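PDB 2CC0: acetyl-xylan esterase from Streptomyces lividans, which catalyses the hydrolytic removal of acetyl groups from acetylated xylan, as a metal-ion-dependent family 4 carbohydrate esterase that carries zinc here. Local coordinates for residues A[26-40]-A[52-66]. Residues are numbered along the deposited sequence; the frame is centred on the assembly and turned at random.
Sequences LRQNGLRATMFNQGQ and QVDAGMWVANHSYTH. With ZN (zinc ion), chain C.
Met35 and Asn37 pair in parallel with Val59 and Asn61, and the way strand 34-37 lies against strand 58-61 illustrates the distorted (beta/alpha) barrel of the polysaccharide deacetylase family, with metal ligands just beyond the C-terminal ends of strands. The dense part is the middle. Met35 N donates almost straight to Trp58 O (2.8 Å, 174° at the hydrogen), and Met35 O receives Ala60 N. On one face of the sheet, Ala60 CB sits over the Phe36 ring, 3.7 Å from its centroid, a CH-pi contact. On the other, the carboxamides of Asn37 and Gln52 come from opposite directions, nearly coplanar (26°), and pair through two hydrogen bonds: Gln52 NE2 to Asn37 OD1 at 3.0 Å and Asn37 ND2 to Gln52 OE1 at 2.9 Å. Each uses an in-plane lone pair, so both buried amides are fixed in rotation.

Toward the N-terminal ends of the strands the contact opens to water. Arg32, bent at its third torsion (chi3 75°), lays one guanidinium face over Trp58 CZ2, 3.4 Å from Arg32 CZ, while NE bonds Gly56 O in the guanidinium plane; a water links Arg32 NH2 to Met57 O.

Beyond the C-terminal ends, Gly39 N binds Ser63 O and Gln40 N binds Tyr64 O, with the Tyr64 ring lying flat on the Gly39-Gln40 peptide. His62 NE2 reaches the zinc at 2.1 Å. The chemistry implies a metal site set by both segments: His62 N bonds Asn37 O, His66 N bonds Ser63 OG while its CB packs on Gln38, and second-shell bonds from His62 ND1 to Arg100 O and Gln38 NE2 to Asp13, the third protein ligand, probably steady the ligands.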
# COMPACT_ATOMS: atom_id res chain seq x y z
N LEU A 26 3.51 5.02 24.93
CA LEU A 26 2.55 5.37 23.88
C LEU A 26 1.28 5.98 24.46
O LEU A 26 0.88 7.07 24.05
CB LEU A 26 2.21 4.15 23.01
CG LEU A 26 3.37 3.62 22.13
CD1 LEU A 26 3.06 2.17 21.73
CD2 LEU A 26 3.59 4.53 20.88
N ARG A 27 0.64 5.29 25.41
CA ARG A 27 -0.61 5.83 25.98
C ARG A 27 -0.39 7.18 26.67
O ARG A 27 -1.21 8.09 26.53
CB ARG A 27 -1.27 4.84 26.94
CG ARG A 27 -2.66 5.37 27.41
CD ARG A 27 -3.63 4.28 27.74
NE ARG A 27 -5.03 4.73 27.60
CZ ARG A 27 -6.05 3.90 27.44
NH1 ARG A 27 -5.84 2.60 27.41
NH2 ARG A 27 -7.30 4.37 27.33
N GLN A 28 0.72 7.33 27.39
CA GLN A 28 0.97 8.60 28.10
C GLN A 28 1.15 9.76 27.13
O GLN A 28 0.89 10.93 27.47
CB GLN A 28 2.17 8.48 29.03
CG GLN A 28 1.91 7.57 30.21
CD GLN A 28 3.20 7.09 30.86
OE1 GLN A 28 4.27 7.67 30.63
NE2 GLN A 28 3.12 6.01 31.64
N ASN A 29 1.57 9.43 25.90
CA ASN A 29 1.78 10.43 24.87
C ASN A 29 0.66 10.49 23.83
O ASN A 29 0.78 11.17 22.81
CB ASN A 29 3.14 10.22 24.22
CG ASN A 29 4.28 10.65 25.15
OD1 ASN A 29 4.59 11.83 25.24
ND2 ASN A 29 4.87 9.70 25.86
N GLY A 30 -0.43 9.78 24.13
CA GLY A 30 -1.66 9.86 23.36
C GLY A 30 -1.55 9.21 22.00
O GLY A 30 -2.22 9.64 21.04
N LEU A 31 -0.71 8.19 21.90
CA LEU A 31 -0.46 7.54 20.60
C LEU A 31 -1.05 6.13 20.57
O LEU A 31 -1.03 5.41 21.58
CB LEU A 31 1.06 7.44 20.33
CG LEU A 31 1.86 8.73 20.20
CD1 LEU A 31 3.34 8.34 20.13
CD2 LEU A 31 1.40 9.50 18.96
N ARG A 32 -1.56 5.74 19.41
CA ARG A 32 -2.02 4.38 19.16
C ARG A 32 -1.17 3.81 18.03
O ARG A 32 -0.59 4.56 17.22
CB ARG A 32 -3.50 4.34 18.80
CG ARG A 32 -4.38 4.97 19.92
CD ARG A 32 -5.82 5.01 19.53
NE ARG A 32 -6.40 3.67 19.61
CZ ARG A 32 -7.65 3.36 19.30
NH1 ARG A 32 -8.51 4.30 18.89
NH2 ARG A 32 -8.06 2.10 19.42
N ALA A 33 -1.08 2.49 17.99
CA ALA A 33 -0.18 1.86 17.03
C ALA A 33 -0.61 0.44 16.79
O ALA A 33 -1.47 -0.11 17.53
CB ALA A 33 1.25 1.90 17.56
N THR A 34 -0.05 -0.15 15.72
CA THR A 34 -0.29 -1.54 15.38
C THR A 34 0.92 -2.38 15.74
O THR A 34 2.05 -2.09 15.31
CB THR A 34 -0.62 -1.71 13.87
OG1 THR A 34 -1.75 -0.90 13.57
CG2 THR A 34 -1.00 -3.18 13.58
N MET A 35 0.67 -3.40 16.57
CA MET A 35 1.75 -4.30 17.07
C MET A 35 1.72 -5.57 16.22
O MET A 35 0.75 -6.35 16.31
CB MET A 35 1.53 -4.65 18.56
CG MET A 35 1.02 -3.46 19.42
SD MET A 35 2.01 -1.96 19.30
CE MET A 35 3.31 -2.30 20.47
N PHE A 36 2.79 -5.77 15.43
CA PHE A 36 2.91 -6.97 14.57
C PHE A 36 3.64 -8.03 15.40
O PHE A 36 4.88 -8.07 15.42
CB PHE A 36 3.62 -6.64 13.26
CG PHE A 36 2.75 -5.91 12.29
CD1 PHE A 36 2.65 -4.51 12.35
CD2 PHE A 36 2.01 -6.61 11.32
CE1 PHE A 36 1.82 -3.83 11.43
CE2 PHE A 36 1.20 -5.93 10.41
CZ PHE A 36 1.10 -4.55 10.48
N ASN A 37 2.86 -8.82 16.13
CA ASN A 37 3.41 -9.83 17.05
C ASN A 37 3.84 -11.11 16.33
O ASN A 37 3.17 -11.56 15.39
CB ASN A 37 2.37 -10.24 18.11
CG ASN A 37 2.06 -9.14 19.14
OD1 ASN A 37 2.75 -8.09 19.27
ND2 ASN A 37 1.08 -9.43 19.93
N GLN A 38 4.89 -11.75 16.83
CA GLN A 38 5.17 -13.14 16.40
C GLN A 38 4.26 -14.09 17.18
O GLN A 38 4.07 -13.92 18.40
CB GLN A 38 6.62 -13.53 16.68
CG GLN A 38 7.61 -12.76 15.79
CD GLN A 38 9.01 -13.27 15.95
OE1 GLN A 38 9.21 -14.45 16.20
NE2 GLN A 38 9.98 -12.38 15.81
N GLY A 39 3.74 -15.09 16.49
CA GLY A 39 2.84 -16.07 17.16
C GLY A 39 3.51 -16.74 18.36
O GLY A 39 2.88 -16.92 19.41
N GLN A 40 4.80 -17.08 18.26
CA GLN A 40 5.44 -17.77 19.40
C GLN A 40 5.43 -16.90 20.65
O GLN A 40 5.30 -17.41 21.75
CB GLN A 40 6.87 -18.22 19.04
CG GLN A 40 7.84 -17.10 18.78
CD GLN A 40 9.22 -17.62 18.41
OE1 GLN A 40 9.63 -18.71 18.86
NE2 GLN A 40 9.95 -16.85 17.62
N GLN A 52 -1.60 -4.97 25.15
CA GLN A 52 -1.57 -4.14 23.94
C GLN A 52 -2.96 -3.62 23.61
O GLN A 52 -3.15 -2.43 23.31
CB GLN A 52 -1.01 -4.92 22.75
CG GLN A 52 0.43 -5.35 22.98
CD GLN A 52 0.87 -6.39 21.97
OE1 GLN A 52 0.07 -7.23 21.48
NE2 GLN A 52 2.14 -6.33 21.62
N VAL A 53 -3.94 -4.51 23.67
CA VAL A 53 -5.35 -4.14 23.41
C VAL A 53 -5.80 -3.08 24.41
O VAL A 53 -6.41 -2.04 24.03
CB VAL A 53 -6.27 -5.37 23.44
CG1 VAL A 53 -7.75 -4.97 23.21
CG2 VAL A 53 -5.80 -6.42 22.39
N ASP A 54 -5.53 -3.33 25.69
CA ASP A 54 -5.97 -2.41 26.76
C ASP A 54 -5.29 -1.04 26.72
O ASP A 54 -5.82 -0.05 27.26
CB ASP A 54 -5.74 -3.08 28.12
CG ASP A 54 -6.71 -4.24 28.37
OD1 ASP A 54 -7.74 -4.37 27.66
OD2 ASP A 54 -6.41 -5.02 29.30
N ALA A 55 -4.13 -0.99 26.05
CA ALA A 55 -3.41 0.27 25.84
C ALA A 55 -3.94 1.07 24.64
O ALA A 55 -3.53 2.21 24.44
CB ALA A 55 -1.94 -0.00 25.68
N GLY A 56 -4.84 0.45 23.86
CA GLY A 56 -5.43 1.10 22.68
C GLY A 56 -4.71 0.74 21.40
O GLY A 56 -4.88 1.43 20.39
N MET A 57 -3.96 -0.35 21.41
CA MET A 57 -3.24 -0.80 20.17
C MET A 57 -4.09 -1.79 19.37
O MET A 57 -5.03 -2.39 19.90
CB MET A 57 -1.90 -1.47 20.51
CG MET A 57 -1.01 -0.67 21.50
SD MET A 57 -0.69 1.01 20.92
CE MET A 57 -0.70 1.96 22.46
N TRP A 58 -3.73 -1.97 18.10
CA TRP A 58 -4.27 -3.04 17.24
C TRP A 58 -3.18 -4.08 17.16
O TRP A 58 -1.99 -3.76 17.24
CB TRP A 58 -4.63 -2.50 15.86
CG TRP A 58 -5.63 -1.39 15.99
CD1 TRP A 58 -6.98 -1.53 16.20
CD2 TRP A 58 -5.36 0.02 15.99
NE1 TRP A 58 -7.57 -0.28 16.32
CE2 TRP A 58 -6.60 0.69 16.20
CE3 TRP A 58 -4.20 0.79 15.84
CZ2 TRP A 58 -6.71 2.10 16.24
CZ3 TRP A 58 -4.31 2.19 15.89
CH2 TRP A 58 -5.56 2.83 16.10
N VAL A 59 -3.59 -5.34 17.06
CA VAL A 59 -2.62 -6.44 17.08
C VAL A 59 -2.71 -7.14 15.72
O VAL A 59 -3.81 -7.43 15.22
CB VAL A 59 -2.93 -7.46 18.21
CG1 VAL A 59 -1.82 -8.53 18.24
CG2 VAL A 59 -3.04 -6.72 19.55
N ALA A 60 -1.55 -7.40 15.14
CA ALA A 60 -1.45 -7.96 13.81
C ALA A 60 -0.44 -9.12 13.77
O ALA A 60 0.26 -9.38 14.75
CB ALA A 60 -1.09 -6.88 12.78
N ASN A 61 -0.46 -9.82 12.64
CA ASN A 61 0.26 -11.11 12.47
C ASN A 61 1.64 -10.89 11.86
O ASN A 61 1.75 -10.26 10.79
CB ASN A 61 -0.63 -12.01 11.57
CG ASN A 61 -0.11 -13.44 11.38
OD1 ASN A 61 1.09 -13.69 11.21
ND2 ASN A 61 -1.06 -14.39 11.32
N HIS A 62 2.69 -11.41 12.51
CA HIS A 62 4.06 -11.24 12.01
C HIS A 62 4.77 -12.61 11.87
O HIS A 62 5.99 -12.68 11.97
CB HIS A 62 4.85 -10.29 12.91
CG HIS A 62 6.13 -9.77 12.30
ND1 HIS A 62 6.26 -9.43 10.96
CD2 HIS A 62 7.32 -9.49 12.87
CE1 HIS A 62 7.48 -8.98 10.73
NE2 HIS A 62 8.15 -9.00 11.88
N SER A 63 3.98 -13.65 11.54
CA SER A 63 4.42 -15.07 11.46
C SER A 63 4.67 -15.67 12.85
O SER A 63 4.66 -14.94 13.85
CB SER A 63 5.66 -15.26 10.58
OG SER A 63 6.85 -14.98 11.32
N TYR A 64 4.90 -16.98 12.89
CA TYR A 64 5.06 -17.67 14.18
C TYR A 64 6.49 -17.58 14.71
O TYR A 64 6.68 -17.31 15.90
CB TYR A 64 4.59 -19.13 14.12
CG TYR A 64 4.19 -19.63 15.49
CD1 TYR A 64 2.91 -19.38 16.00
CD2 TYR A 64 5.09 -20.36 16.29
CE1 TYR A 64 2.52 -19.83 17.28
CE2 TYR A 64 4.71 -20.80 17.57
CZ TYR A 64 3.44 -20.54 18.05
OH TYR A 64 3.08 -20.97 19.32
N THR A 65 7.47 -17.79 13.84
CA THR A 65 8.87 -17.86 14.27
C THR A 65 9.80 -16.90 13.48
O THR A 65 11.03 -16.97 13.61
CB THR A 65 9.44 -19.31 14.08
OG1 THR A 65 9.54 -19.62 12.68
CG2 THR A 65 8.57 -20.37 14.79
N HIS A 66 9.22 -16.02 12.65
CA HIS A 66 9.98 -15.04 11.88
C HIS A 66 10.96 -15.67 10.85
O HIS A 66 12.11 -15.24 10.76
CB HIS A 66 10.72 -14.07 12.85
CG HIS A 66 11.05 -12.74 12.26
ND1 HIS A 66 12.15 -12.53 11.45
CD2 HIS A 66 10.44 -11.53 12.37
CE1 HIS A 66 12.21 -11.26 11.10
NE2 HIS A 66 11.18 -10.63 11.64
ZN ZN C . 10.21 -8.72 12.20
O HOH W 1 -2.86 4.72 23.59
O HOH W 2 -7.48 -0.92 20.50
O HOH W 3 12.01 -7.77 12.62